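Exosome complex component Rrp42 (Pyrococcus abyssi, PDB 2PO1) probably serves as a non-catalytic subunit of the archaeal RNA-degrading exosome, helping to structure the active site of its partner Rrp41. Local coordinates at residues C[13-16]-C[17-21]; C[106-109]-C[110-114]; C[254-257]-C[258-261]. All coordinates share one frame; numbering follows the deposited sequence.

Interaction 1 of 3, residues C[13-16]-C[17-21]; sequences IMRD and HIINL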
loop_
_atom_site.group_PDB
_atom_site.type_symbol
_atom_site.label_atom_id
_atom_site.label_comp_id
_atom_site.label_asym_id
_atom_site.label_seq_id
_atom_site.Cartn_x
_atom_site.Cartn_y
_atom_site.Cartn_z
ATOM N N ILE C 13 -14.090 33.628 12.866
ATOM C CA ILE C 13 -14.970 34.765 12.736
ATOM C C ILE C 13 -16.376 34.236 12.536
ATOM O O ILE C 13 -17.363 34.857 12.945
ATOM C CB ILE C 13 -14.561 35.585 11.482
ATOM C CG1 ILE C 13 -13.026 35.539 11.249
ATOM C CG2 ILE C 13 -15.104 37.020 11.530
ATOM C CD1 ILE C 13 -12.132 35.856 12.480
ATOM N N MET C 14 -16.426 33.053 11.910
ATOM C CA MET C 14 -17.627 32.407 11.428
ATOM C C MET C 14 -18.357 31.749 12.558
ATOM O O MET C 14 -19.572 31.834 12.598
ATOM C CB MET C 14 -17.265 31.374 10.351
ATOM C CG MET C 14 -18.129 31.450 9.115
ATOM S SD MET C 14 -18.382 33.164 8.686
ATOM C CE MET C 14 -16.790 33.651 8.021
ATOM N N ARG C 15 -17.638 31.113 13.484
ATOM C CA ARG C 15 -18.301 30.548 14.667
ATOM C C ARG C 15 -19.141 31.573 15.369
ATOM O O ARG C 15 -20.287 31.306 15.702
ATOM C CB ARG C 15 -17.372 29.812 15.682
ATOM C CG ARG C 15 -18.154 29.318 16.987
ATOM C CD ARG C 15 -17.810 27.869 17.530
ATOM N NE ARG C 15 -18.557 27.612 18.785
ATOM C CZ ARG C 15 -19.351 26.559 19.084
ATOM N NH1 ARG C 15 -19.986 26.561 20.273
ATOM N NH2 ARG C 15 -19.530 25.516 18.256
ATOM N N ASP C 16 -18.575 32.759 15.588
ATOM C CA ASP C 16 -19.248 33.739 16.394
ATOM C C ASP C 16 -20.471 34.218 15.691
ATOM O O ASP C 16 -21.493 34.439 16.319
ATOM C CB ASP C 16 -18.317 34.881 16.711
ATOM C CG ASP C 16 -17.277 34.499 17.733
ATOM O OD1 ASP C 16 -16.097 34.843 17.553
ATOM O OD2 ASP C 16 -17.647 33.866 18.731
ATOM N N HIS C 17 -20.384 34.354 14.375
ATOM C CA HIS C 17 -21.531 34.814 13.651
ATOM C C HIS C 17 -22.627 33.759 13.642
ATOM O O HIS C 17 -23.797 34.051 13.915
ATOM C CB HIS C 17 -21.175 35.171 12.225
ATOM C CG HIS C 17 -22.339 35.711 11.464
ATOM N ND1 HIS C 17 -23.134 36.724 11.956
ATOM C CD2 HIS C 17 -22.859 35.368 10.264
ATOM C CE1 HIS C 17 -24.086 37.000 11.083
ATOM N NE2 HIS C 17 -23.947 36.184 10.051
ATOM N N ILE C 18 -22.222 32.542 13.307
ATOM C CA ILE C 18 -23.118 31.390 13.367
ATOM C C ILE C 18 -23.724 31.177 14.783
ATOM O O ILE C 18 -24.930 31.070 14.893
ATOM C CB ILE C 18 -22.488 30.182 12.731
ATOM C CG1 ILE C 18 -22.239 30.481 11.246
ATOM C CG2 ILE C 18 -23.333 28.950 12.891
ATOM C CD1 ILE C 18 -21.492 29.362 10.519
ATOM N N ILE C 19 -22.927 31.172 15.850
ATOM C CA ILE C 19 -23.516 31.008 17.176
ATOM C C ILE C 19 -24.525 32.076 17.503
ATOM O O ILE C 19 -25.595 31.772 18.021
ATOM C CB ILE C 19 -22.474 30.937 18.287
ATOM C CG1 ILE C 19 -22.032 29.484 18.488
ATOM C CG2 ILE C 19 -23.034 31.479 19.609
ATOM C CD1 ILE C 19 -20.789 29.411 19.357
ATOM N N ASN C 20 -24.201 33.334 17.190
ATOM C CA ASN C 20 -25.037 34.434 17.553
ATOM C C ASN C 20 -26.309 34.413 16.757
ATOM O O ASN C 20 -27.363 34.661 17.313
ATOM C CB ASN C 20 -24.298 35.774 17.412
ATOM C CG ASN C 20 -23.229 35.958 18.463
ATOM O OD1 ASN C 20 -22.877 35.000 19.159
ATOM N ND2 ASN C 20 -22.680 37.183 18.581
ATOM N N LEU C 21 -26.221 34.154 15.462
ATOM C CA LEU C 21 -27.424 33.968 14.680
ATOM C C LEU C 21 -28.278 32.873 15.304
ATOM O O LEU C 21 -29.485 33.040 15.454
ATOM C CB LEU C 21 -27.103 33.563 13.251
ATOM C CG LEU C 21 -27.038 34.651 12.194
ATOM C CD1 LEU C 21 -26.779 34.034 10.856
ATOM C CD2 LEU C 21 -28.290 35.432 12.147
#

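Interaction 2 of 3, residues C[106-109]-C[110-114]; sequences AIEL and ARVID. With nucleotides of chain A.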
loop_
_atom_site.group_PDB
_atom_site.type_symbol
_atom_site.label_atom_id
_atom_site.label_comp_id
_atom_site.label_asym_id
_atom_site.label_seq_id
_atom_site.Cartn_x
_atom_site.Cartn_y
_atom_site.Cartn_z
ATOM N N ALA C 106 -14.257 8.975 5.191
ATOM C CA ALA C 106 -14.915 8.224 4.143
ATOM C C ALA C 106 -15.361 6.879 4.719
ATOM O O ALA C 106 -16.436 6.383 4.399
ATOM C CB ALA C 106 -13.922 7.951 2.987
ATOM N N ILE C 107 -14.511 6.285 5.542
ATOM C CA ILE C 107 -14.760 5.018 6.123
ATOM C C ILE C 107 -15.943 5.096 7.074
ATOM O O ILE C 107 -16.790 4.209 7.044
ATOM C CB ILE C 107 -13.523 4.495 6.839
ATOM C CG1 ILE C 107 -12.526 4.068 5.763
ATOM C CG2 ILE C 107 -13.917 3.340 7.683
ATOM C CD1 ILE C 107 -11.095 3.931 6.228
ATOM N N GLU C 108 -16.043 6.149 7.871
ATOM C CA GLU C 108 -17.169 6.231 8.784
ATOM C C GLU C 108 -18.466 6.475 8.018
ATOM O O GLU C 108 -19.495 5.906 8.350
ATOM C CB GLU C 108 -16.939 7.354 9.814
ATOM C CG GLU C 108 -18.225 7.753 10.585
ATOM C CD GLU C 108 -17.937 8.919 11.507
ATOM O OE1 GLU C 108 -18.018 8.741 12.725
ATOM O OE2 GLU C 108 -17.514 9.980 11.013
ATOM N N LEU C 109 -18.426 7.320 6.990
ATOM C CA LEU C 109 -19.602 7.563 6.143
ATOM C C LEU C 109 -20.051 6.270 5.533
ATOM O O LEU C 109 -21.182 5.938 5.613
ATOM C CB LEU C 109 -19.219 8.523 5.004
ATOM C CG LEU C 109 -19.072 9.984 5.473
ATOM C CD1 LEU C 109 -18.395 10.828 4.397
ATOM C CD2 LEU C 109 -20.437 10.590 5.839
ATOM N N ALA C 110 -19.134 5.514 4.921
ATOM C CA ALA C 110 -19.514 4.219 4.307
ATOM C C ALA C 110 -20.161 3.270 5.289
ATOM O O ALA C 110 -21.056 2.518 4.957
ATOM C CB ALA C 110 -18.287 3.543 3.722
ATOM N N ARG C 111 -19.569 3.178 6.462
ATOM C CA ARG C 111 -19.989 2.173 7.390
ATOM C C ARG C 111 -21.309 2.531 8.008
ATOM O O ARG C 111 -22.147 1.697 8.167
ATOM C CB ARG C 111 -18.858 1.963 8.414
ATOM C CG ARG C 111 -17.717 1.316 7.756
ATOM C CD ARG C 111 -16.582 1.049 8.708
ATOM N NE ARG C 111 -17.052 0.531 10.009
ATOM C CZ ARG C 111 -17.178 -0.763 10.285
ATOM N NH1 ARG C 111 -16.901 -1.718 9.361
ATOM N NH2 ARG C 111 -17.561 -1.116 11.497
ATOM N N VAL C 112 -21.526 3.799 8.310
ATOM C CA VAL C 112 -22.758 4.197 8.961
ATOM C C VAL C 112 -23.897 4.045 7.962
ATOM O O VAL C 112 -24.980 3.681 8.334
ATOM C CB VAL C 112 -22.690 5.648 9.371
ATOM C CG1 VAL C 112 -24.048 6.178 9.749
ATOM C CG2 VAL C 112 -21.661 5.843 10.449
ATOM N N ILE C 113 -23.636 4.336 6.685
ATOM C CA ILE C 113 -24.679 4.285 5.701
ATOM C C ILE C 113 -24.927 2.802 5.404
ATOM O O ILE C 113 -26.042 2.370 5.195
ATOM C CB ILE C 113 -24.253 5.053 4.364
ATOM C CG1 ILE C 113 -24.282 6.565 4.551
ATOM C CG2 ILE C 113 -25.208 4.753 3.211
ATOM C CD1 ILE C 113 -25.513 7.085 5.400
ATOM N N ASP C 114 -23.864 2.014 5.365
ATOM C CA ASP C 114 -24.027 0.611 5.128
ATOM C C ASP C 114 -24.885 0.044 6.239
ATOM O O ASP C 114 -25.779 -0.763 5.988
ATOM C CB ASP C 114 -22.662 -0.040 5.192
ATOM C CG ASP C 114 -22.716 -1.511 4.923
ATOM O OD1 ASP C 114 -22.390 -1.920 3.786
ATOM O OD2 ASP C 114 -23.026 -2.241 5.886
ATOM P P A A 8 -16.578 -3.313 6.547
ATOM O OP1 A A 8 -16.651 -1.814 6.554
ATOM O OP2 A A 8 -15.274 -3.943 6.916
ATOM O "O5'" A A 8 -17.769 -4.023 7.382
ATOM C "C5'" A A 8 -19.180 -3.688 7.235
ATOM C "C4'" A A 8 -20.122 -4.657 7.945
ATOM O "O4'" A A 8 -20.128 -5.916 7.242
ATOM C "C3'" A A 8 -19.810 -5.120 9.366
ATOM O "O3'" A A 8 -20.095 -4.168 10.380
ATOM C "C2'" A A 8 -20.713 -6.343 9.481
ATOM O "O2'" A A 8 -22.108 -6.054 9.507
ATOM C "C1'" A A 8 -20.307 -6.975 8.156
ATOM N N9 A A 8 -19.051 -7.745 8.170
ATOM C C8 A A 8 -17.812 -7.372 7.683
ATOM N N7 A A 8 -16.873 -8.278 7.808
ATOM C C5 A A 8 -17.549 -9.319 8.423
ATOM C C6 A A 8 -17.121 -10.592 8.833
ATOM N N6 A A 8 -15.859 -10.989 8.644
ATOM N N1 A A 8 -18.031 -11.417 9.423
ATOM C C2 A A 8 -19.301 -10.993 9.590
ATOM N N3 A A 8 -19.830 -9.819 9.235
ATOM C C4 A A 8 -18.890 -9.024 8.656
ATOM P P A A 9 -19.069 -3.979 11.587
ATOM O OP1 A A 9 -19.646 -2.843 12.344
ATOM O OP2 A A 9 -17.656 -4.010 11.080
ATOM O "O5'" A A 9 -19.255 -5.305 12.453
ATOM C "C5'" A A 9 -20.502 -5.546 13.128
ATOM C "C4'" A A 9 -20.360 -6.826 13.913
ATOM O "O4'" A A 9 -20.045 -7.860 12.959
ATOM C "C3'" A A 9 -19.177 -6.848 14.866
ATOM O "O3'" A A 9 -19.516 -6.254 16.104
ATOM C "C2'" A A 9 -18.899 -8.332 15.006
ATOM O "O2'" A A 9 -19.805 -8.984 15.882
ATOM C "C1'" A A 9 -19.117 -8.755 13.558
ATOM N N9 A A 9 -17.882 -8.806 12.781
ATOM C C8 A A 9 -17.311 -7.817 12.014
ATOM N N7 A A 9 -16.185 -8.190 11.443
ATOM C C5 A A 9 -16.020 -9.511 11.855
ATOM C C6 A A 9 -15.026 -10.485 11.601
ATOM N N6 A A 9 -13.956 -10.261 10.832
ATOM N N1 A A 9 -15.162 -11.705 12.177
ATOM C C2 A A 9 -16.231 -11.938 12.961
ATOM N N3 A A 9 -17.226 -11.098 13.271
ATOM C C4 A A 9 -17.056 -9.901 12.685
#

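Interaction 3 of 3, residues C[254-257]-C[258-261]; sequences VETA and FKKA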
loop_
_atom_site.group_PDB
_atom_site.type_symbol
_atom_site.label_atom_id
_atom_site.label_comp_id
_atom_site.label_asym_id
_atom_site.label_seq_id
_atom_site.Cartn_x
_atom_site.Cartn_y
_atom_site.Cartn_z
ATOM N N VAL C 254 -33.843 11.779 17.669
ATOM C CA VAL C 254 -34.439 10.540 17.154
ATOM C C VAL C 254 -35.801 10.895 16.604
ATOM O O VAL C 254 -36.165 10.593 15.451
ATOM C CB VAL C 254 -34.618 9.486 18.271
ATOM C CG1 VAL C 254 -35.449 8.371 17.740
ATOM C CG2 VAL C 254 -33.253 8.925 18.708
ATOM N N GLU C 255 -36.536 11.609 17.426
ATOM C CA GLU C 255 -37.872 11.950 17.065
ATOM C C GLU C 255 -37.949 12.828 15.808
ATOM O O GLU C 255 -38.715 12.565 14.890
ATOM C CB GLU C 255 -38.533 12.558 18.291
ATOM C CG GLU C 255 -39.748 13.212 18.005
ATOM C CD GLU C 255 -40.652 13.167 19.196
ATOM O OE1 GLU C 255 -40.207 12.668 20.260
ATOM O OE2 GLU C 255 -41.810 13.623 19.046
ATOM N N THR C 256 -37.127 13.860 15.763
ATOM C CA THR C 256 -37.060 14.760 14.638
ATOM C C THR C 256 -36.558 14.085 13.383
ATOM O O THR C 256 -37.029 14.406 12.328
ATOM C CB THR C 256 -36.105 15.900 14.977
ATOM O OG1 THR C 256 -36.538 16.442 16.202
ATOM C CG2 THR C 256 -36.122 16.969 13.911
ATOM N N ALA C 257 -35.569 13.185 13.507
ATOM C CA ALA C 257 -35.110 12.284 12.450
ATOM C C ALA C 257 -36.248 11.574 11.709
ATOM O O ALA C 257 -36.310 11.614 10.468
ATOM C CB ALA C 257 -34.190 11.241 13.050
ATOM N N PHE C 258 -37.136 10.934 12.479
ATOM C CA PHE C 258 -38.244 10.149 11.932
ATOM C C PHE C 258 -39.123 11.024 11.102
ATOM O O PHE C 258 -39.689 10.588 10.108
ATOM C CB PHE C 258 -39.130 9.606 13.044
ATOM C CG PHE C 258 -38.694 8.279 13.543
ATOM C CD1 PHE C 258 -37.984 8.161 14.722
ATOM C CD2 PHE C 258 -38.932 7.141 12.801
ATOM C CE1 PHE C 258 -37.541 6.915 15.166
ATOM C CE2 PHE C 258 -38.521 5.923 13.250
ATOM C CZ PHE C 258 -37.828 5.809 14.439
ATOM N N LYS C 259 -39.248 12.271 11.541
ATOM C CA LYS C 259 -40.096 13.236 10.885
ATOM C C LYS C 259 -39.426 13.709 9.615
ATOM O O LYS C 259 -40.015 13.762 8.562
ATOM C CB LYS C 259 -40.321 14.419 11.807
ATOM C CG LYS C 259 -41.264 15.447 11.235
ATOM C CD LYS C 259 -41.475 16.559 12.256
ATOM C CE LYS C 259 -40.147 17.218 12.652
ATOM N NZ LYS C 259 -40.372 18.264 13.700
ATOM N N LYS C 260 -38.154 14.055 9.715
ATOM C CA LYS C 260 -37.449 14.542 8.560
ATOM C C LYS C 260 -37.221 13.381 7.574
ATOM O O LYS C 260 -37.281 13.567 6.343
ATOM C CB LYS C 260 -36.126 15.187 9.021
ATOM C CG LYS C 260 -36.426 16.430 9.891
ATOM C CD LYS C 260 -36.443 17.641 8.995
ATOM C CE LYS C 260 -37.756 18.081 8.666
ATOM N NZ LYS C 260 -37.699 19.246 7.705
ATOM N N ALA C 261 -36.962 12.190 8.106
ATOM C CA ALA C 261 -36.696 11.006 7.230
ATOM C C ALA C 261 -37.948 10.763 6.389
ATOM O O ALA C 261 -37.887 10.448 5.201
ATOM C CB ALA C 261 -36.371 9.808 8.042
HETATM O O HOH W 1 -39.381 16.821 16.281
#

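Interaction 1 of 3, residues C[13-16]-C[17-21]
Arg15 O accepts a short, nearly straight hydrogen bond from Ile19 N (2.6 Å, N-H...O 173°), the donor lying almost in line with the carbonyl bond. One residue earlier, Met14 O takes Ile18 N in the same manner at 2.8 Å, and one residue later Asp16 O takes Asn20 N at 3.1 Å with the donor tilted 34° from the carbonyl plane. The bond from His17 N to Ile13 O is weak at 3.4 Å. Side chains follow the same four-residue spacing. Met14 CG meets the end of Ile18 at CD1 (4.2 Å), while Arg15 and Ile19 run across each other. These i to i+4 pairs belong to helix 13-23, a surface helix at the N-terminal end of the chain whose inner side rests on helix 214-219 and strand 197-204. Arg15 leaves the backbone with CG anti to the N (chi1 176°) and is bent at the next torsion, and the side chain of Ile19 lies over one face of its guanidinium, with CG1 3.7 Å above the plane and offset toward the rim. Ile19 CD1 also touches Arg15 CG at 3.5 Å; its still closer approach to the guanidinium makes the exact methyl position doubtful. The polar end of Arg15 is held elsewhere: NH1 forms a salt bridge with Asp221, and NH2 a hydrogen bond with Val219 O. Buried Ile18 packs on Asp215, Val219 and Ile28, whereas Asp16 and Asn20 are exposed.

Interaction 2 of 3, residues C[106-109]-C[110-114]
Ile107 and Arg111 lie alongside each other and point the same way, the CG2 branch of the isoleucine touching Arg111 CD at 3.7 Å. Glu108 and Val112 repeat this pairing one residue later, with Glu108 CG against Val112 CG2 (3.9 Å). Val112 CG2 lies beside its own backbone N (CG1 anti to it, chi1 167°), which turns the methyl back toward the preceding turn. Arg111 runs extended through CD and bends at chi3 (42°), carrying its guanidinium to the RNA. The phosphates of A8 and A9 of chain A are met at the guanidinium edge: NH1 forms a weak bond to OP1 of A8 (2.8 Å) and a bond to OP2 of A9 (3.0 Å), while NH2 adds a weak bond to that same OP2 (2.9 Å). NE forms a salt bridge with an acidic side chain of another protein chain, which helps to fix the rotation of the group. With an alanine at Arg111, the two phosphates would probably lose a shared cationic clamp and that acidic side chain its mate. Glu108 hydrogen-bonds Gln238 through OE1 and forms a salt bridge through OE2 with a basic side chain of another protein chain. Helix 104-118 is buried here: Ala106, Leu109 and Ala110 rest on strand 82-89, Leu109, Val112 and Ile113 meet Met153 of helix 152-166, and Glu108 and Val112 reach strand 234-240.

Interaction 3 of 3, residues C[254-257]-C[258-261]
Val254 and Phe258 pack side by side, one helical turn apart, and form the close-fitting part of this contact. Val254 CG1 meets the ring at CE1 (3.6 Å), while Phe258 CD1 reaches to 3.1 Å from Val254 O, the carbonyl that also accepts the backbone bond from Phe258 N. The ring's CG stands opposite the carbonyl carbon (chi1 -89°), which lays the ring back along the previous turn, and Glu255 CA lies at the ring edge, near its plane. Both side chains extend to Ile234, and Ala257 and Ala261 continue the apolar face onto strands 197-204 and 222-228. Thr256 and Lys260 form its border: they point the same way and pack on Phe201 and Val199 of strand 197-204, but meet more loosely, Thr256 CG2 touching Lys260 CG at 4.1 Å, although the backbone bond from Lys260 N to Thr256 O is good (2.9 Å). Glu255 and Lys259 make the solvent side. A water donates to Thr256 OG1 (2.9 Å) and accepts from Lys259 NZ (3.1 Å), bridging two side chains that touch only loosely, Thr256 CG2 and Lys259 CE being 4.2 Å apart. Thr256 OG1 is also bonded to Tyr252 O within the helix. Lys259 forms a salt bridge with Glu34, Lys260 one with Glu263, and Glu255 one with a basic side chain of another protein chain. This broadly amphipathic pattern suits a helix laid on a sheet: here helix 247-275 packs against the four-stranded antiparallel sheet of the second domain of an RNase PH-type subunit.

All three contacts are i to i+4 turns within separate helices, and none touches another. Only interaction 2 meets the bound RNA: interaction 1 stays about 20 Å from the nucleic acid and interaction 3 about 19 Å, both by nearest atom. Interactions 2 and 3 lie in the first and second 3' exoribonuclease family domains, with centres about 20 Å and nearest atoms about 12 Å apart; side chains of both touch strand 234-240. Interactions 1 and 3 both rest on strand 197-204, although their nearest atoms are about 17 Å apart. Interaction 1 is peripheral: its centre is about 29 Å from the centre of the chain, that of interaction 2 about 9 Å.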